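Local atomic coordinates of alpha-galactosidase (Thermus thermophilus, PDB entry 6LCJ), a protein that probably hydrolyses terminal alpha-galactosyl residues of oligosaccharides, as a hexameric, thermostable glycosidase of family GH36. Residues Y170-L182 and R211-I223. Residues are numbered along the deposited sequence; the frame is centred on the assembly and turned at random.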
# COMPACT_ATOMS: atom_id res chain seq x y z
N TYR E 170 44.03 -15.08 0.70
CA TYR E 170 42.65 -15.24 1.20
C TYR E 170 42.49 -16.69 1.65
O TYR E 170 43.38 -17.18 2.37
CB TYR E 170 41.68 -14.73 0.14
CG TYR E 170 41.76 -13.23 0.03
CD1 TYR E 170 40.97 -12.42 0.85
CD2 TYR E 170 42.67 -12.60 -0.81
CE1 TYR E 170 41.05 -11.04 0.80
CE2 TYR E 170 42.77 -11.21 -0.87
CZ TYR E 170 41.95 -10.43 -0.06
OH TYR E 170 42.00 -9.05 -0.07
N THR E 171 41.41 -17.39 1.27
CA THR E 171 41.19 -18.75 1.77
C THR E 171 42.01 -19.81 1.03
O THR E 171 41.99 -20.97 1.44
CB THR E 171 39.71 -19.15 1.70
OG1 THR E 171 39.21 -18.91 0.38
CG2 THR E 171 38.85 -18.37 2.70
N ARG E 172 42.71 -19.45 -0.06
CA ARG E 172 43.51 -20.40 -0.83
C ARG E 172 44.87 -20.62 -0.17
O ARG E 172 45.92 -20.34 -0.74
CB ARG E 172 43.71 -19.92 -2.26
CG ARG E 172 42.55 -19.15 -2.84
CD ARG E 172 41.40 -20.08 -3.15
NE ARG E 172 41.76 -21.00 -4.23
CZ ARG E 172 41.56 -20.76 -5.53
NH1 ARG E 172 41.00 -19.63 -5.93
NH2 ARG E 172 41.94 -21.67 -6.43
N ILE E 173 44.85 -21.13 1.05
CA ILE E 173 46.09 -21.41 1.77
C ILE E 173 46.23 -22.91 1.94
O ILE E 173 45.24 -23.67 1.91
CB ILE E 173 46.19 -20.71 3.14
CG1 ILE E 173 44.89 -20.89 3.94
CG2 ILE E 173 46.56 -19.24 2.95
CD1 ILE E 173 45.06 -20.58 5.41
N GLY E 174 47.47 -23.34 2.11
CA GLY E 174 47.78 -24.75 2.24
C GLY E 174 49.10 -24.88 2.96
O GLY E 174 49.90 -23.94 2.99
N GLU E 175 49.31 -26.05 3.55
CA GLU E 175 50.51 -26.29 4.33
C GLU E 175 51.77 -26.10 3.48
O GLU E 175 52.71 -25.42 3.89
CB GLU E 175 50.41 -27.69 4.95
CG GLU E 175 51.68 -28.45 5.22
CD GLU E 175 51.40 -29.95 5.40
OE1 GLU E 175 50.65 -30.31 6.34
OE2 GLU E 175 51.89 -30.75 4.58
N ASP E 176 51.77 -26.67 2.27
CA ASP E 176 52.94 -26.56 1.40
C ASP E 176 53.23 -25.11 1.01
O ASP E 176 54.37 -24.64 1.14
CB ASP E 176 52.74 -27.41 0.14
CG ASP E 176 53.14 -28.89 0.34
OD1 ASP E 176 53.62 -29.26 1.45
OD2 ASP E 176 52.97 -29.67 -0.63
N LEU E 177 52.21 -24.39 0.54
CA LEU E 177 52.38 -23.02 0.09
C LEU E 177 52.90 -22.12 1.21
O LEU E 177 53.79 -21.29 0.98
CB LEU E 177 51.05 -22.50 -0.44
CG LEU E 177 50.76 -21.00 -0.48
CD1 LEU E 177 51.57 -20.35 -1.57
CD2 LEU E 177 49.30 -20.79 -0.73
N LEU E 178 52.38 -22.29 2.43
CA LEU E 178 52.82 -21.43 3.53
C LEU E 178 54.21 -21.79 4.02
O LEU E 178 54.92 -20.93 4.57
CB LEU E 178 51.81 -21.49 4.69
CG LEU E 178 50.43 -20.87 4.39
CD1 LEU E 178 49.49 -20.95 5.60
CD2 LEU E 178 50.54 -19.42 3.91
N LEU E 179 54.64 -23.05 3.84
CA LEU E 179 56.01 -23.40 4.19
C LEU E 179 57.01 -22.73 3.25
O LEU E 179 58.08 -22.29 3.68
CB LEU E 179 56.19 -24.92 4.18
CG LEU E 179 55.67 -25.62 5.44
CD1 LEU E 179 55.63 -27.13 5.29
CD2 LEU E 179 56.49 -25.23 6.66
N ARG E 180 56.67 -22.59 1.97
CA ARG E 180 57.56 -21.87 1.07
C ARG E 180 57.56 -20.38 1.39
O ARG E 180 58.62 -19.74 1.40
CB ARG E 180 57.16 -22.10 -0.38
CG ARG E 180 57.25 -23.57 -0.78
CD ARG E 180 57.23 -23.75 -2.28
NE ARG E 180 55.93 -23.41 -2.82
CZ ARG E 180 54.83 -24.16 -2.66
NH1 ARG E 180 54.89 -25.30 -1.97
NH2 ARG E 180 53.68 -23.76 -3.18
N VAL E 181 56.39 -19.82 1.65
CA VAL E 181 56.31 -18.40 1.99
C VAL E 181 57.05 -18.13 3.29
O VAL E 181 57.74 -17.12 3.43
CB VAL E 181 54.83 -17.97 2.05
CG1 VAL E 181 54.69 -16.58 2.62
CG2 VAL E 181 54.22 -18.04 0.66
N LEU E 182 56.94 -19.06 4.25
CA LEU E 182 57.64 -18.92 5.53
C LEU E 182 59.14 -18.78 5.31
O LEU E 182 59.79 -17.93 5.94
CB LEU E 182 57.34 -20.12 6.43
CG LEU E 182 58.16 -20.29 7.71
CD1 LEU E 182 57.81 -19.26 8.78
CD2 LEU E 182 57.99 -21.69 8.26
N ARG E 211 44.11 -29.59 3.05
CA ARG E 211 45.29 -28.87 2.60
C ARG E 211 46.30 -28.65 3.72
O ARG E 211 47.34 -28.03 3.46
CB ARG E 211 44.86 -27.55 1.96
CG ARG E 211 43.74 -27.73 0.94
CD ARG E 211 43.43 -26.47 0.15
NE ARG E 211 43.07 -25.34 1.00
CZ ARG E 211 41.84 -25.09 1.45
NH1 ARG E 211 40.84 -25.91 1.13
NH2 ARG E 211 41.62 -24.03 2.22
N PHE E 212 46.05 -29.16 4.93
CA PHE E 212 47.03 -29.12 6.03
C PHE E 212 47.25 -30.52 6.59
O PHE E 212 47.02 -30.77 7.78
CB PHE E 212 46.57 -28.14 7.12
CG PHE E 212 46.58 -26.71 6.68
CD1 PHE E 212 45.59 -26.23 5.83
CD2 PHE E 212 47.59 -25.86 7.06
CE1 PHE E 212 45.61 -24.92 5.38
CE2 PHE E 212 47.62 -24.56 6.62
CZ PHE E 212 46.63 -24.08 5.79
N PRO E 213 47.75 -31.46 5.77
CA PRO E 213 47.77 -32.87 6.20
C PRO E 213 48.61 -33.14 7.44
O PRO E 213 48.25 -34.03 8.22
CB PRO E 213 48.32 -33.60 4.97
CG PRO E 213 49.01 -32.56 4.16
CD PRO E 213 48.25 -31.30 4.39
N ARG E 214 49.72 -32.43 7.66
CA ARG E 214 50.51 -32.75 8.85
C ARG E 214 49.99 -32.06 10.11
O ARG E 214 50.59 -32.23 11.17
CB ARG E 214 51.98 -32.41 8.62
CG ARG E 214 52.73 -33.50 7.84
CD ARG E 214 54.09 -33.03 7.31
NE ARG E 214 53.93 -32.11 6.20
CZ ARG E 214 54.93 -31.52 5.55
NH1 ARG E 214 56.18 -31.76 5.90
NH2 ARG E 214 54.66 -30.68 4.55
N GLY E 215 48.90 -31.31 10.03
CA GLY E 215 48.29 -30.73 11.21
C GLY E 215 48.90 -29.40 11.61
O GLY E 215 50.01 -29.04 11.21
N MET E 216 48.16 -28.68 12.45
CA MET E 216 48.53 -27.30 12.75
C MET E 216 49.70 -27.21 13.71
O MET E 216 50.45 -26.23 13.67
CB MET E 216 47.33 -26.53 13.31
CG MET E 216 46.12 -26.53 12.39
SD MET E 216 46.48 -26.08 10.67
CE MET E 216 47.00 -24.37 10.86
N ALA E 217 49.90 -28.21 14.56
CA ALA E 217 51.02 -28.14 15.50
C ALA E 217 52.35 -28.26 14.78
O ALA E 217 53.35 -27.69 15.23
CB ALA E 217 50.89 -29.22 16.57
N PHE E 218 52.38 -28.99 13.66
CA PHE E 218 53.60 -29.12 12.87
C PHE E 218 53.98 -27.79 12.22
O PHE E 218 55.13 -27.34 12.33
CB PHE E 218 53.40 -30.20 11.81
CG PHE E 218 54.35 -30.12 10.66
CD1 PHE E 218 55.65 -30.58 10.79
CD2 PHE E 218 53.94 -29.58 9.45
CE1 PHE E 218 56.54 -30.50 9.73
CE2 PHE E 218 54.82 -29.50 8.37
CZ PHE E 218 56.13 -29.96 8.52
N LEU E 219 53.02 -27.17 11.54
CA LEU E 219 53.22 -25.84 10.96
C LEU E 219 53.78 -24.85 11.97
O LEU E 219 54.70 -24.09 11.65
CB LEU E 219 51.89 -25.33 10.41
CG LEU E 219 51.91 -24.44 9.17
CD1 LEU E 219 52.80 -25.04 8.10
CD2 LEU E 219 50.49 -24.31 8.69
N ALA E 220 53.24 -24.83 13.19
CA ALA E 220 53.74 -23.86 14.16
C ALA E 220 55.17 -24.16 14.58
O ALA E 220 55.93 -23.23 14.87
CB ALA E 220 52.83 -23.82 15.39
N GLU E 221 55.56 -25.44 14.62
CA GLU E 221 56.92 -25.77 15.03
C GLU E 221 57.93 -25.37 13.96
O GLU E 221 59.02 -24.87 14.28
CB GLU E 221 57.03 -27.26 15.37
CG GLU E 221 58.43 -27.70 15.82
CD GLU E 221 59.08 -26.78 16.87
OE1 GLU E 221 58.37 -26.31 17.79
OE2 GLU E 221 60.31 -26.54 16.77
N ARG E 222 57.59 -25.57 12.68
CA ARG E 222 58.39 -25.04 11.59
C ARG E 222 58.53 -23.52 11.69
O ARG E 222 59.60 -22.97 11.40
CB ARG E 222 57.78 -25.43 10.24
CG ARG E 222 57.74 -26.93 9.98
CD ARG E 222 59.09 -27.49 9.53
NE ARG E 222 58.97 -28.31 8.32
CZ ARG E 222 59.34 -27.93 7.09
NH1 ARG E 222 59.87 -26.72 6.89
NH2 ARG E 222 59.18 -28.76 6.06
N ILE E 223 57.47 -22.82 12.11
CA ILE E 223 57.52 -21.36 12.22
C ILE E 223 58.44 -20.94 13.35
O ILE E 223 59.23 -20.00 13.21
CB ILE E 223 56.10 -20.79 12.43
CG1 ILE E 223 55.26 -20.95 11.18
CG2 ILE E 223 56.16 -19.31 12.82
CD1 ILE E 223 53.79 -20.82 11.46
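E175, in the first turn of helix 175-185, reaches across to R214 and joins the starts of two neighbouring helices of the TIM barrel. The helix segments 175-182 and 216-223 run almost parallel, 9° apart with axes 10.9 Å from each other, as successive helices outside a parallel barrel do; I173, L178 and L219 also lean on I195 of strand 192-195.

Polar contacts gather at the N-terminal ends. E175 turns its chain away from its own backbone N (chi1 151°) and runs out extended, so that both carboxylate oxygens meet the type I turn from F212 to G215. E175 OE1 accepts the backbone N of R214 at 2.7 Å through its syn lone pair, while E175 OE2 takes R214 NH2 at 2.8 Å from above the carboxylate plane, with a weak bond from R214 NE beside it. The carboxylate and guanidinium planes stand 73° apart, so the pair is not a coplanar, two-pronged salt bridge; D176 OD1 adds a longer salt bridge to R214 NH2. Replacing E175 with an alanine would probably leave the turn amide of R214 without its acceptor and its guanidinium without its main anionic partner. Main chain adds a nearly straight bond from E175 N to R211 O (2.8 Å), and the same E175 N lies over the centre of the F212 ring. In the loops preceding the two helices, R211, bent at chi3, donates NE to I173 O, which lies in the guanidinium plane, 2.9 Å away.

Apolar packing continues along the helices. I173 CD1 meets F212 CZ at 3.9 Å. L179 divides its branches: CD1 touches F218 CE2, CD2 sits over one face of the R222 guanidinium, and CG meets L219 CD1. Further along, L182 CD1 packs on I223 CG1 at 3.9 Å.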